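PDB 1JXN: anti-H(O) lectin I from Ulex europaeus, which binds L-fucose as a legume lectin and is seen here in complex with the methyl glycoside of alpha-L-fucose. Local coordinates for the interface of chains A and B. Coordinates in Å, arbitrary orientation; residue numbers count along the deposited sequence, not the author numbering. Chains: chain A/B, anti-H(O) lectin I.

Contact 1: the interface of chains A and B. Residues chain A 8, 12, 14-17; chain B 1, 56, 208-209.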
# COMPACT_ATOMS: atom_id res chain seq x y z
N PHE A 8 -8.61 -7.61 2.11
CA PHE A 8 -9.59 -7.49 1.05
C PHE A 8 -10.62 -8.57 1.41
O PHE A 8 -10.29 -9.75 1.49
CB PHE A 8 -9.01 -7.84 -0.32
CG PHE A 8 -8.03 -6.84 -0.87
CD1 PHE A 8 -8.39 -6.01 -1.93
CD2 PHE A 8 -6.71 -6.80 -0.41
CE1 PHE A 8 -7.45 -5.18 -2.53
CE2 PHE A 8 -5.76 -5.98 -1.00
CZ PHE A 8 -6.13 -5.16 -2.07
N SER A 12 -13.38 -5.15 -5.65
CA SER A 12 -14.21 -4.32 -6.54
C SER A 12 -13.57 -4.19 -7.93
O SER A 12 -12.33 -4.15 -8.06
CB SER A 12 -14.40 -2.93 -5.91
OG SER A 12 -13.16 -2.35 -5.53
N ASN A 14 -13.39 -1.73 -9.80
CA ASN A 14 -12.90 -0.37 -10.01
C ASN A 14 -11.75 -0.15 -9.03
O ASN A 14 -11.39 0.98 -8.71
CB ASN A 14 -14.02 0.64 -9.72
CG ASN A 14 -14.48 0.61 -8.25
OD1 ASN A 14 -14.81 -0.45 -7.71
ND2 ASN A 14 -14.47 1.77 -7.61
N GLY A 15 -11.17 -1.26 -8.58
CA GLY A 15 -10.06 -1.20 -7.64
C GLY A 15 -8.93 -0.35 -8.18
O GLY A 15 -8.81 -0.15 -9.38
N LYS A 16 -8.12 0.21 -7.28
CA LYS A 16 -7.01 1.04 -7.71
C LYS A 16 -5.71 0.69 -7.01
O LYS A 16 -4.71 1.37 -7.18
CB LYS A 16 -7.36 2.52 -7.51
CG LYS A 16 -8.52 3.01 -8.38
CD LYS A 16 -8.06 3.40 -9.80
CE LYS A 16 -9.23 3.90 -10.66
NZ LYS A 16 -10.25 2.83 -11.02
N ASP A 17 -5.73 -0.40 -6.25
CA ASP A 17 -4.55 -0.85 -5.54
C ASP A 17 -4.02 -2.25 -5.95
O ASP A 17 -3.39 -2.94 -5.14
CB ASP A 17 -4.77 -0.77 -4.03
CG ASP A 17 -5.91 -1.63 -3.53
OD1 ASP A 17 -6.15 -1.63 -2.31
OD2 ASP A 17 -6.57 -2.30 -4.35
N SER B 1 -8.40 -1.86 -0.84
CA SER B 1 -8.54 -2.87 0.24
C SER B 1 -9.68 -2.45 1.17
O SER B 1 -10.24 -1.36 1.03
CB SER B 1 -7.23 -2.97 1.03
OG SER B 1 -6.81 -1.69 1.49
N HIS B 56 -9.03 2.88 -0.23
CA HIS B 56 -10.44 2.79 -0.52
C HIS B 56 -11.14 3.54 0.63
O HIS B 56 -11.26 3.02 1.75
CB HIS B 56 -10.88 1.32 -0.56
CG HIS B 56 -12.12 1.09 -1.36
ND1 HIS B 56 -12.82 -0.10 -1.33
CD2 HIS B 56 -12.78 1.88 -2.24
CE1 HIS B 56 -13.84 -0.04 -2.16
NE2 HIS B 56 -13.84 1.16 -2.72
N GLU B 208 -13.99 7.45 -4.40
CA GLU B 208 -13.85 6.18 -3.70
C GLU B 208 -12.41 5.87 -3.31
O GLU B 208 -12.14 5.54 -2.15
CB GLU B 208 -14.41 5.05 -4.55
CG GLU B 208 -15.91 5.09 -4.75
CD GLU B 208 -16.41 3.92 -5.56
OE1 GLU B 208 -15.87 2.79 -5.39
OE2 GLU B 208 -17.33 4.11 -6.37
N TRP B 209 -11.48 5.97 -4.26
CA TRP B 209 -10.06 5.71 -4.00
C TRP B 209 -9.28 7.02 -4.01
O TRP B 209 -9.20 7.71 -5.04
CB TRP B 209 -9.47 4.73 -5.03
CG TRP B 209 -10.11 3.38 -5.03
CD1 TRP B 209 -11.30 3.01 -5.61
CD2 TRP B 209 -9.58 2.19 -4.42
NE1 TRP B 209 -11.54 1.68 -5.40
CE2 TRP B 209 -10.51 1.15 -4.67
CE3 TRP B 209 -8.42 1.90 -3.69
CZ2 TRP B 209 -10.30 -0.16 -4.22
CZ3 TRP B 209 -8.22 0.62 -3.24
CH2 TRP B 209 -9.15 -0.40 -3.51

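Contact 2: the interface of chains A and B. Residues chain A 5-6, 17, 51-53; chain B 1, 3-4, 51, 53-54.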
# COMPACT_ATOMS: atom_id res chain seq x y z
N SER A 5 -0.29 -3.89 6.44
CA SER A 5 -1.37 -4.85 6.53
C SER A 5 -2.54 -4.30 5.76
O SER A 5 -2.82 -3.10 5.77
CB SER A 5 -1.75 -5.13 7.99
OG SER A 5 -1.71 -3.96 8.78
N PHE A 6 -3.19 -5.18 5.03
CA PHE A 6 -4.34 -4.80 4.25
C PHE A 6 -5.20 -6.03 4.11
O PHE A 6 -4.69 -7.15 3.99
CB PHE A 6 -3.91 -4.27 2.89
CG PHE A 6 -3.00 -5.21 2.12
CD1 PHE A 6 -3.53 -6.31 1.42
CD2 PHE A 6 -1.63 -4.99 2.07
CE1 PHE A 6 -2.70 -7.15 0.70
CE2 PHE A 6 -0.80 -5.84 1.33
CZ PHE A 6 -1.34 -6.92 0.65
N ASP A 17 -5.73 -0.40 -6.25
CA ASP A 17 -4.55 -0.85 -5.54
C ASP A 17 -4.02 -2.25 -5.95
O ASP A 17 -3.39 -2.94 -5.14
CB ASP A 17 -4.77 -0.77 -4.03
CG ASP A 17 -5.91 -1.63 -3.53
OD1 ASP A 17 -6.15 -1.63 -2.31
OD2 ASP A 17 -6.57 -2.30 -4.35
N TYR A 51 -0.18 -6.55 -5.08
CA TYR A 51 -0.51 -5.31 -4.38
C TYR A 51 0.32 -4.21 -5.02
O TYR A 51 1.52 -4.37 -5.30
CB TYR A 51 -0.24 -5.41 -2.88
CG TYR A 51 -0.79 -4.22 -2.12
CD1 TYR A 51 0.05 -3.34 -1.45
CD2 TYR A 51 -2.17 -3.95 -2.13
CE1 TYR A 51 -0.46 -2.20 -0.81
CE2 TYR A 51 -2.70 -2.82 -1.49
CZ TYR A 51 -1.84 -1.95 -0.84
OH TYR A 51 -2.34 -0.80 -0.26
N ILE A 52 -0.36 -3.10 -5.32
CA ILE A 52 0.22 -1.95 -6.00
C ILE A 52 1.47 -1.35 -5.33
O ILE A 52 2.37 -0.88 -6.01
CB ILE A 52 -0.85 -0.86 -6.23
CG1 ILE A 52 -0.54 -0.05 -7.47
CG2 ILE A 52 -0.96 0.03 -5.02
CD1 ILE A 52 -0.83 -0.78 -8.74
N ALA A 53 1.54 -1.42 -4.02
CA ALA A 53 2.69 -0.87 -3.32
C ALA A 53 3.69 -1.96 -2.95
O ALA A 53 3.32 -3.02 -2.44
CB ALA A 53 2.25 -0.14 -2.07
N SER B 1 -8.40 -1.86 -0.84
CA SER B 1 -8.54 -2.87 0.24
C SER B 1 -9.68 -2.45 1.17
O SER B 1 -10.24 -1.36 1.03
CB SER B 1 -7.23 -2.97 1.03
OG SER B 1 -6.81 -1.69 1.49
N ASP B 3 -9.47 -2.95 4.76
CA ASP B 3 -8.75 -2.43 5.92
C ASP B 3 -7.33 -2.21 5.46
O ASP B 3 -6.82 -2.95 4.62
CB ASP B 3 -8.74 -3.45 7.06
CG ASP B 3 -10.13 -3.77 7.59
OD1 ASP B 3 -10.27 -3.92 8.82
OD2 ASP B 3 -11.08 -3.91 6.79
N LEU B 4 -6.67 -1.18 5.98
CA LEU B 4 -5.30 -0.91 5.62
C LEU B 4 -4.61 -0.11 6.70
O LEU B 4 -5.24 0.67 7.41
CB LEU B 4 -5.22 -0.16 4.27
CG LEU B 4 -3.81 0.13 3.74
CD1 LEU B 4 -3.81 0.09 2.24
CD2 LEU B 4 -3.30 1.49 4.23
N TYR B 51 1.59 7.92 -0.04
CA TYR B 51 1.81 6.47 0.02
C TYR B 51 1.38 5.97 -1.34
O TYR B 51 0.22 6.12 -1.73
CB TYR B 51 0.97 5.83 1.11
CG TYR B 51 1.23 4.36 1.20
CD1 TYR B 51 0.27 3.43 0.80
CD2 TYR B 51 2.47 3.88 1.63
CE1 TYR B 51 0.54 2.05 0.82
CE2 TYR B 51 2.75 2.52 1.65
CZ TYR B 51 1.79 1.61 1.25
OH TYR B 51 2.07 0.26 1.25
N ALA B 53 0.14 3.64 -2.67
CA ALA B 53 -1.10 2.91 -2.85
C ALA B 53 -2.39 3.66 -2.48
O ALA B 53 -2.56 4.12 -1.35
CB ALA B 53 -1.04 1.58 -2.13
N PRO B 54 -3.32 3.77 -3.44
CA PRO B 54 -4.61 4.44 -3.25
C PRO B 54 -5.40 3.70 -2.19
O PRO B 54 -5.46 2.47 -2.17
CB PRO B 54 -5.27 4.29 -4.61
CG PRO B 54 -4.11 4.33 -5.55
CD PRO B 54 -3.13 3.42 -4.86
O HOH W 1 -5.04 0.13 -0.75

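Contact 1: the interface of chains A and B
B:Trp209, at the start of strand 209-219, lies flat against the loop A:Asn14 to A:Asp17 in this two-fold interface between two legume lectin chains, possibly the dimer contact, and hides 94 Å² of its surface against chain A. One face of the indole carries the A:Gly15–A:Lys16 peptide, with the A:Lys16 N over the ring centre, 3.6 Å above the indole plane of B:Trp209. A:Gly15 CA sits 3.6 Å from B:Trp209 CZ2 on the benzene part. The aliphatic start of A:Lys16 continues along the same face, its CG 3.7 Å from CG of B:Trp209 at the pyrrole end. The opposite face rests on the imidazole of B:His56, so the indole is sandwiched between its own chain and the partner's backbone.

Polar groups meet the indole rim. A:Ser12 OG, a hydroxyl, comes 3.8 Å from B:Trp209 CZ2. A:Asp17 OD1 meets the rim at CZ3 nearly in plane, while OD2 sits off the plane near CH2, on the face that carries A:Lys16; the carboxylate is turned 68° from the ring.

Hydrogen bonds flank the stack. A:Asn14 ND2, the amide nitrogen, donates to the carboxylate oxygen B:Glu208 OE1 at 2.8 Å; the bond is bent, 142° at the hydrogen, and reaches OE1 from above the carboxylate plane. A:Asn14 CG stands between its backbone N and carbonyl carbon (chi1 64°), which sends the amide past the indole rim toward B:Glu208. On the other flank the N-terminal amine, B:Ser1 N, donates to A:Asp17 OD1 at 2.7 Å, on the syn side of the carboxylate; opposite charges may strengthen this bond. Within chain A, the bent A:Lys16 side chain folds back so that its amino group NZ donates to A:Asn14 O at 3.2 Å, from above the carbonyl plane.

B:Ser1 CA also makes a CH-pi contact over the face of the A:Phe8 ring, toward its rim, 3.8 Å from A:Phe8 CE1.

Contact 2: the interface of chains A and B
A:Tyr51 points its phenol at B:Ala53 across the two-fold seam of this legume lectin pair, where the N-terminal strands 3-8 of the two chains also meet, A:Phe6 forming an antiparallel bridge with B:Leu4. From CB the side chain leaves with CG anti to the backbone N (chi1 -171°), which carries the ring away from strand 44-51 toward chain B. Within chain A, A:Phe6 CE2 lies over one face of the A:Tyr51 ring, offset toward its rim, and A:Tyr51 CD2 in turn lies over the centre of the A:Phe6 ring. Further out, CE1 of A:Tyr51 is 4.0 Å from the methyl CB of B:Ala53, and CZ also packs against this methyl. At the tip, the hydroxyl OH has that B:Ala53 CB beside it, the B:Leu4 CD1 methyl also against it, and a water at the ring edge, in the ring plane, 2.9 Å from A:Tyr51 OH.

This water ties the tip to both chains. The oxygen of water 1 is 2.6 Å from the carboxylate oxygen A:Asp17 OD1. On the chain B side, the water 1 O lies 2.8 Å from the backbone carbonyl oxygen B:Pro54 O. OD1 thereby shares the water with the phenol while also holding the terminal amine of B:Ser1. The serine hydroxyl makes at most a weak contact with the water.

The same B:Ala53 CB methyl is also met by the A:Ile52 CG2 methyl, tight at 3.3 Å. Near the symmetry axis the methyls of the two alanines face each other, A:Ala53 CB and B:Ala53 CB being 3.7 Å apart. B:Tyr51 repeats the phenol-to-alanine packing in reverse, its CZ 3.8 Å from A:Ala53 CB, and the two tyrosine side chains run at a slant to each other.

Contact 1 and contact 2 are neighbouring patches of one two-fold interface, the centres of their C-alpha atoms about 8 Å apart. They share A:Asp17 and B:Ser1. Contact 2 lies nearer the symmetry axis and uses strands 3-8 and the ends of strands 44-51, whereas contact 1 lies further out, where the loop after strand 3-8 meets the beginning of strand 209-219. Exchange of the chains gives each patch a twin, so a flat aromatic stack would flank a central strand and methyl seam at both ends. Such pairing is plausible for a legume lectin dimer, although the structure alone does not establish the oligomer in solution.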